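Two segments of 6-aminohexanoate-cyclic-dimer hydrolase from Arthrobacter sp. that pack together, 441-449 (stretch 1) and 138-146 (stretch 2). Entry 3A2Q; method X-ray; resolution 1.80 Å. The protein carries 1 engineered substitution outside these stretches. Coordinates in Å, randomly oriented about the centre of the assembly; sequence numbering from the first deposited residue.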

# COMPACT_ATOMS: atom_id res chain seq x y z
N GLY A 441 14.64 -3.53 -8.60
CA GLY A 441 14.96 -3.17 -9.97
C GLY A 441 14.80 -1.72 -10.38
O GLY A 441 14.25 -0.91 -9.64
N MET A 442 15.32 -1.42 -11.57
CA MET A 442 15.25 -0.09 -12.16
C MET A 442 15.07 -0.28 -13.66
O MET A 442 15.69 -1.17 -14.26
CB MET A 442 16.53 0.71 -11.90
CG MET A 442 16.73 1.15 -10.47
SD MET A 442 15.53 2.39 -9.94
CE MET A 442 16.17 3.85 -10.78
N SER A 443 14.23 0.54 -14.27
CA SER A 443 13.99 0.47 -15.71
C SER A 443 15.18 1.09 -16.43
O SER A 443 15.99 1.78 -15.81
CB SER A 443 12.74 1.27 -16.08
OG SER A 443 13.01 2.65 -15.94
N SER A 444 15.28 0.86 -17.74
CA SER A 444 16.38 1.41 -18.50
C SER A 444 16.32 2.94 -18.55
O SER A 444 17.31 3.60 -18.86
CB SER A 444 16.41 0.83 -19.92
OG SER A 444 15.20 1.07 -20.61
N ASP A 445 15.16 3.51 -18.23
CA ASP A 445 15.07 4.97 -18.23
C ASP A 445 14.98 5.55 -16.82
O ASP A 445 14.40 6.61 -16.60
CB ASP A 445 13.93 5.46 -19.14
CG ASP A 445 12.55 5.10 -18.64
OD1 ASP A 445 12.41 4.24 -17.76
OD2 ASP A 445 11.57 5.70 -19.16
N GLY A 446 15.57 4.82 -15.87
CA GLY A 446 15.65 5.26 -14.48
C GLY A 446 14.47 5.22 -13.54
O GLY A 446 14.50 5.88 -12.50
N MET A 447 13.43 4.45 -13.87
CA MET A 447 12.26 4.35 -13.01
C MET A 447 12.31 3.06 -12.19
O MET A 447 12.64 2.00 -12.71
CB MET A 447 10.98 4.37 -13.86
CG MET A 447 10.77 5.65 -14.67
SD MET A 447 10.80 7.11 -13.63
CE MET A 447 9.25 6.96 -12.75
N PRO A 448 11.98 3.14 -10.89
CA PRO A 448 11.99 1.95 -10.03
C PRO A 448 11.06 0.83 -10.49
O PRO A 448 9.97 1.08 -11.00
CB PRO A 448 11.60 2.50 -8.66
CG PRO A 448 12.07 3.94 -8.72
CD PRO A 448 11.68 4.35 -10.11
N ILE A 449 11.52 -0.41 -10.31
CA ILE A 449 10.75 -1.61 -10.65
C ILE A 449 10.78 -2.50 -9.41
O ILE A 449 11.84 -2.91 -8.96
CB ILE A 449 11.39 -2.39 -11.84
CG1 ILE A 449 11.27 -1.58 -13.13
CG2 ILE A 449 10.72 -3.75 -12.00
CD1 ILE A 449 11.85 -2.27 -14.36
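Stretch 2 (138-146) RNPWNLGRS

What polar contact ties the two stretches together? Arg-145 and Asp-445 form a salt bridge: Arg-145 NH2 donates a hydrogen bond to Asp-445 OD2 at 2.6 Å, with the carboxylate oxygen near the plane of the guanidinium, at its edge. Water 2 braces the pair, accepting from Arg-145 NH1 (2.8 Å) and donating to Asp-445 OD2 (2.7 Å). Water 1 makes a second bridge, from Asn-142 ND2 (2.7 Å) to the backbone oxygen Asp-445 O (2.8 Å).

What is the backbone conformation of each stretch? Stretch 1 doubles back through a type I turn from Ser-443 to Gly-446, linking strand residues 441-442 to 448-449; Gly-441 N to Ile-449 O and Ile-449 N to Gly-441 O, both 2.9 Å, pair the two arms. Stretch 2 has no regular helix or strand but two successive type I turns, Asn-139 to Asn-142 and Asn-142 to Arg-145. Asn-139 N donates a hydrogen bond to Arg-145 O at 3.1 Å, closing the loop. The CA atoms nearest each other across the stretches are those of Met-447 and Trp-141, 6.4 Å apart.

What does the Trp-141 ring rest against? Pro-448 CG lies over one face, 3.4 Å from the centroid of the Trp-141 five-membered ring and only 8° off its normal, a CH-pi contact. Met-442 approaches obliquely, its CE 3.6 Å from Trp-141 CZ3.

Where does Met-447 fit? Its CA-to-CB bond points sideways, but the all-m side chain brings its end into stretch 2. Met-447 SD is 3.5 Å from Asn-142 CB, while Met-447 CE lies 3.6 Å from Arg-145 CG and 3.7 Å from Asn-139 ND2. Met-447 CG also covers one face of the Arg-145 guanidinium, so the group that pairs with Asp-445 is packed as well as charged.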

# COMPACT_ATOMS: atom_id res chain seq x y z
N ARG A 138 3.23 13.63 -7.85
CA ARG A 138 4.24 13.30 -8.85
C ARG A 138 5.38 12.46 -8.31
O ARG A 138 5.72 12.53 -7.13
CB ARG A 138 4.76 14.60 -9.47
CG ARG A 138 3.67 15.40 -10.17
CD ARG A 138 4.16 16.76 -10.66
NE ARG A 138 3.14 17.45 -11.46
CZ ARG A 138 2.88 17.19 -12.74
NH1 ARG A 138 3.57 16.26 -13.39
NH2 ARG A 138 1.93 17.86 -13.38
N ASN A 139 5.99 11.68 -9.20
CA ASN A 139 7.08 10.79 -8.84
C ASN A 139 8.42 11.48 -8.62
O ASN A 139 8.93 12.17 -9.50
CB ASN A 139 7.23 9.72 -9.92
CG ASN A 139 7.91 8.47 -9.40
OD1 ASN A 139 8.99 8.53 -8.82
ND2 ASN A 139 7.28 7.32 -9.61
N PRO A 140 9.01 11.31 -7.43
CA PRO A 140 10.30 11.91 -7.08
C PRO A 140 11.41 11.49 -8.05
O PRO A 140 12.40 12.20 -8.22
CB PRO A 140 10.56 11.41 -5.66
CG PRO A 140 9.17 11.17 -5.12
CD PRO A 140 8.45 10.57 -6.29
N TRP A 141 11.25 10.33 -8.67
CA TRP A 141 12.24 9.83 -9.61
C TRP A 141 12.10 10.48 -10.98
O TRP A 141 13.05 10.55 -11.75
CB TRP A 141 12.14 8.30 -9.76
CG TRP A 141 12.39 7.55 -8.48
CD1 TRP A 141 11.51 7.35 -7.45
CD2 TRP A 141 13.63 6.94 -8.07
NE1 TRP A 141 12.12 6.66 -6.43
CE2 TRP A 141 13.42 6.40 -6.78
CE3 TRP A 141 14.89 6.81 -8.67
CZ2 TRP A 141 14.43 5.73 -6.07
CZ3 TRP A 141 15.89 6.13 -7.96
CH2 TRP A 141 15.65 5.61 -6.68
N ASN A 142 10.89 10.95 -11.29
CA ASN A 142 10.58 11.61 -12.55
C ASN A 142 9.24 12.31 -12.38
O ASN A 142 8.19 11.68 -12.43
CB ASN A 142 10.48 10.57 -13.67
CG ASN A 142 10.42 11.20 -15.04
OD1 ASN A 142 9.72 12.20 -15.24
ND2 ASN A 142 11.13 10.62 -16.00
N LEU A 143 9.28 13.63 -12.19
CA LEU A 143 8.07 14.43 -11.96
C LEU A 143 6.96 14.33 -13.01
O LEU A 143 5.81 14.72 -12.75
CB LEU A 143 8.46 15.89 -11.76
CG LEU A 143 9.40 16.11 -10.57
CD1 LEU A 143 9.79 17.57 -10.47
CD2 LEU A 143 8.73 15.63 -9.28
N GLY A 144 7.28 13.81 -14.18
CA GLY A 144 6.26 13.67 -15.20
C GLY A 144 5.59 12.31 -15.13
O GLY A 144 4.71 12.00 -15.94
N ARG A 145 5.99 11.50 -14.15
CA ARG A 145 5.43 10.16 -14.00
C ARG A 145 4.53 9.98 -12.78
O ARG A 145 4.68 10.67 -11.78
CB ARG A 145 6.56 9.12 -13.89
CG ARG A 145 7.51 9.04 -15.06
CD ARG A 145 6.86 8.50 -16.32
NE ARG A 145 7.88 8.30 -17.35
CZ ARG A 145 8.43 7.13 -17.65
NH1 ARG A 145 8.05 6.02 -17.02
NH2 ARG A 145 9.39 7.07 -18.57
N SER A 146 3.62 9.02 -12.89
CA SER A 146 2.69 8.68 -11.82
C SER A 146 3.47 8.07 -10.65
O SER A 146 4.63 7.70 -10.79
CB SER A 146 1.67 7.67 -12.35
OG SER A 146 0.92 7.08 -11.29
O HOH W 1 13.11 8.85 -15.66
O HOH W 2 9.52 4.06 -18.42